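Local coordinates for fructokinase (Silicibacter sp., PDB 3C8U), which probably transfers a phosphate group from ATP to fructose, as a kinase with a P-loop-type nucleotide-binding fold, at residues Q9-R14 with W148-R153. Residues are numbered along the deposited sequence; the frame is centred on the assembly and turned at random. Where two conformers were deposited one is given.
Sequences QGVLER and WDVSIR
V150 and V11 both hold CG1 anti to the backbone N (chi1 -179° and 169°), which leaves each CG2 beside that N. From V150, whose CB points toward the helix, CG2 reaches V11 and R14. V150 CG2 lies 3.7 Å from R14 CB and 4.0 Å from V11 O. V11 turns its own CG2 to the strand. V11 CG2 meets I152 CD1 at 4.0 Å, and the two side chains cross at about a right angle. V150 CG1 is a looser neighbour, 4.3 Å from V11 CG2. No hydrogen bond joins the segments, so the contact is apolar packing.

R14 meets V150 most closely through CB, with R14 CD passing 4.3 Å from V150 CG1. The extended chain then leads back along its own helix. R14 NH1 donates to G10 O at 3.0 Å, with the oxygen at the guanidinium edge and the donor above the carbonyl plane. This bond ties the guanidinium to the preceding turn.

Helix segment 9-14 runs roughly antiparallel to strand segment 150-153, their axes 9.2 Å apart at 153°. This is helix-on-sheet packing in an alpha/beta fold, consistent with a P-loop kinase. The helix precedes strand 23-28, which leads into the likely P-loop. It packs on part of one sheet face: V11 also touches V25 of strand 23-28 and L46 of helix 36-48, while L203 of strand 203-205 touches V11, R14 and V150.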
ATOM      1  N   GLN A   9      -1.006   2.669  19.606  1.00 16.43           N
ATOM      2  CA  GLN A   9      -0.749   1.876  20.815  1.00 16.83           C
ATOM      3  C   GLN A   9      -0.908   0.388  20.513  1.00 15.58           C
ATOM      4  O   GLN A   9      -0.088  -0.421  20.930  1.00 15.44           O
ATOM      5  CB  GLN A   9      -1.657   2.304  21.979  1.00 15.42           C
ATOM      6  CG  GLN A   9      -1.573   1.393  23.201  1.00 14.73           C
ATOM      7  CD  GLN A   9      -0.209   1.389  23.919  1.00 19.00           C
ATOM      8  OE1 GLN A   9       0.599   2.279  23.740  1.00 17.34           O
ATOM      9  NE2 GLN A   9       0.034   0.366  24.729  1.00 17.46           N
ATOM     10  N   GLY A  10      -1.903   0.071  19.690  1.00 16.89           N
ATOM     11  CA  GLY A  10      -2.165  -1.315  19.303  1.00 17.42           C
ATOM     12  C   GLY A  10      -1.041  -1.927  18.493  1.00 18.39           C
ATOM     13  O   GLY A  10      -0.650  -3.084  18.669  1.00 19.34           O
ATOM     14  N   VAL A  11      -0.460  -1.109  17.623  1.00 17.10           N
ATOM     15  CA  VAL A  11       0.705  -1.533  16.845  1.00 17.01           C
ATOM     16  C   VAL A  11       1.870  -1.771  17.778  1.00 18.25           C
ATOM     17  O   VAL A  11       2.521  -2.830  17.745  1.00 16.52           O
ATOM     18  CB  VAL A  11       1.080  -0.498  15.737  1.00 18.58           C
ATOM     19  CG1 VAL A  11       2.453  -0.835  15.111  1.00 19.82           C
ATOM     20  CG2 VAL A  11      -0.034  -0.468  14.695  1.00 20.22           C
ATOM     21  N   LEU A  12       2.089  -0.824  18.682  1.00 17.66           N
ATOM     22  CA  LEU A  12       3.236  -0.923  19.591  0.50 16.68           C
ATOM     23  C   LEU A  12       3.194  -2.196  20.449  1.00 17.52           C
ATOM     24  O   LEU A  12       4.210  -2.844  20.689  1.00 16.63           O
ATOM     25  CB  LEU A  12       3.353   0.298  20.509  0.50 17.27           C
ATOM     26  CG  LEU A  12       3.783   1.611  19.860  0.50 17.97           C
ATOM     27  CD1 LEU A  12       3.863   2.720  20.901  0.50 19.64           C
ATOM     28  CD2 LEU A  12       5.109   1.439  19.164  0.50 20.46           C
ATOM     29  N   GLU A  13       2.018  -2.538  20.907  1.00 18.70           N
ATOM     30  CA  GLU A  13       1.824  -3.683  21.812  1.00 21.47           C
ATOM     31  C   GLU A  13       2.114  -4.969  21.095  1.00 19.49           C
ATOM     32  O   GLU A  13       2.395  -5.988  21.716  1.00 17.96           O
ATOM     33  CB  GLU A  13       0.379  -3.781  22.330  1.00 18.85           C
ATOM     34  CG  GLU A  13      -0.033  -2.628  23.176  1.00 28.30           C
ATOM     35  CD  GLU A  13      -1.500  -2.702  23.537  1.00 29.57           C
ATOM     36  OE1 GLU A  13      -2.225  -3.536  22.955  1.00 32.06           O
ATOM     37  OE2 GLU A  13      -1.908  -1.887  24.372  1.00 30.51           O
ATOM     38  N   ARG A  14       1.987  -4.921  19.790  1.00 16.66           N
ATOM     39  CA  ARG A  14       2.103  -6.132  18.969  1.00 17.55           C
ATOM     40  C   ARG A  14       3.493  -6.313  18.380  1.00 18.49           C
ATOM     41  O   ARG A  14       3.857  -7.400  17.918  1.00 19.55           O
ATOM     42  CB  ARG A  14       1.044  -6.148  17.883  1.00 16.79           C
ATOM     43  CG  ARG A  14      -0.349  -6.344  18.450  1.00 18.54           C
ATOM     44  CD  ARG A  14      -1.376  -6.204  17.317  1.00 21.26           C
ATOM     45  NE  ARG A  14      -2.746  -6.578  17.708  1.00 21.96           N
ATOM     46  CZ  ARG A  14      -3.507  -5.872  18.530  1.00 26.88           C
ATOM     47  NH1 ARG A  14      -3.051  -4.762  19.102  1.00 22.97           N
ATOM     48  NH2 ARG A  14      -4.734  -6.298  18.804  1.00 26.99           N
ATOM     49  N   TRP A 148       4.897  -9.734   7.418  1.00 18.28           N
ATOM     50  CA  TRP A 148       4.472  -8.601   8.217  1.00 19.17           C
ATOM     51  C   TRP A 148       4.603  -8.923   9.709  1.00 21.97           C
ATOM     52  O   TRP A 148       4.310 -10.039  10.139  1.00 25.43           O
ATOM     53  CB  TRP A 148       3.019  -8.204   7.950  1.00 18.09           C
ATOM     54  CG  TRP A 148       2.581  -8.048   6.494  1.00 18.08           C
ATOM     55  CD1 TRP A 148       1.376  -8.383   5.987  1.00 18.58           C
ATOM     56  CD2 TRP A 148       3.359  -7.546   5.394  1.00 19.39           C
ATOM     57  NE1 TRP A 148       1.329  -8.111   4.640  1.00 20.51           N
ATOM     58  CE2 TRP A 148       2.533  -7.577   4.253  1.00 20.13           C
ATOM     59  CE3 TRP A 148       4.663  -7.054   5.272  1.00 19.41           C
ATOM     60  CZ2 TRP A 148       2.971  -7.153   3.000  1.00 21.39           C
ATOM     61  CZ3 TRP A 148       5.102  -6.623   4.024  1.00 20.19           C
ATOM     62  CH2 TRP A 148       4.254  -6.671   2.904  1.00 21.47           C
ATOM     63  N   ASP A 149       4.989  -7.921  10.500  1.00 18.88           N
ATOM     64  CA  ASP A 149       4.989  -8.087  11.947  1.00 18.59           C
ATOM     65  C   ASP A 149       3.650  -7.731  12.543  1.00 18.39           C
ATOM     66  O   ASP A 149       3.179  -8.360  13.488  1.00 18.20           O
ATOM     67  CB  ASP A 149       6.145  -7.314  12.591  1.00 17.17           C
ATOM     68  CG  ASP A 149       7.487  -7.847  12.144  1.00 18.53           C
ATOM     69  OD1 ASP A 149       7.824  -9.023  12.446  1.00 18.85           O
ATOM     70  OD2 ASP A 149       8.232  -7.084  11.513  1.00 17.80           O
ATOM     71  N   VAL A 150       3.042  -6.701  11.965  1.00 16.08           N
ATOM     72  CA  VAL A 150       1.686  -6.265  12.320  1.00 18.54           C
ATOM     73  C   VAL A 150       1.014  -5.889  11.007  1.00 17.05           C
ATOM     74  O   VAL A 150       1.637  -5.340  10.102  1.00 19.79           O
ATOM     75  CB  VAL A 150       1.644  -5.055  13.314  1.00 20.05           C
ATOM     76  CG1 VAL A 150       0.192  -4.647  13.668  1.00 16.24           C
ATOM     77  CG2 VAL A 150       2.477  -5.341  14.597  1.00 19.89           C
ATOM     78  N   SER A 151      -0.242  -6.233  10.886  1.00 16.14           N
ATOM     79  CA  SER A 151      -1.003  -5.872   9.701  1.00 16.15           C
ATOM     80  C   SER A 151      -2.305  -5.181  10.052  1.00 16.97           C
ATOM     81  O   SER A 151      -2.999  -5.497  11.052  1.00 17.84           O
ATOM     82  CB  SER A 151      -1.265  -7.099   8.838  1.00 18.45           C
ATOM     83  OG  SER A 151      -2.291  -7.889   9.424  1.00 18.33           O
ATOM     84  N   ILE A 152      -2.590  -4.199   9.211  1.00 17.94           N
ATOM     85  CA  ILE A 152      -3.749  -3.321   9.323  1.00 18.58           C
ATOM     86  C   ILE A 152      -4.511  -3.290   8.004  1.00 21.22           C
ATOM     87  O   ILE A 152      -3.951  -3.026   6.941  1.00 20.77           O
ATOM     88  CB  ILE A 152      -3.362  -1.852   9.653  1.00 20.74           C
ATOM     89  CG1 ILE A 152      -2.430  -1.781  10.859  1.00 17.11           C
ATOM     90  CG2 ILE A 152      -4.647  -0.980   9.835  1.00 16.32           C
ATOM     91  CD1 ILE A 152      -1.739  -0.431  11.063  1.00 16.24           C
ATOM     92  N   ARG A 153      -5.801  -3.558   8.098  1.00 20.98           N
ATOM     93  CA  ARG A 153      -6.703  -3.355   6.977  1.00 19.91           C
ATOM     94  C   ARG A 153      -7.484  -2.074   7.173  1.00 21.94           C
ATOM     95  O   ARG A 153      -8.095  -1.841   8.217  1.00 21.28           O
ATOM     96  CB  ARG A 153      -7.651  -4.531   6.787  1.00 21.76           C
ATOM     97  CG  ARG A 153      -8.865  -4.167   5.916  1.00 24.74           C
ATOM     98  CD  ARG A 153      -9.734  -5.389   5.661  1.00 25.59           C
ATOM     99  NE  ARG A 153      -9.085  -6.276   4.718  1.00 28.79           N
ATOM    100  CZ  ARG A 153      -8.602  -7.466   5.028  1.00 31.92           C
ATOM    101  NH1 ARG A 153      -8.751  -7.928   6.273  1.00 33.25           N
ATOM    102  NH2 ARG A 153      -7.999  -8.198   4.084  1.00 26.85           N
TER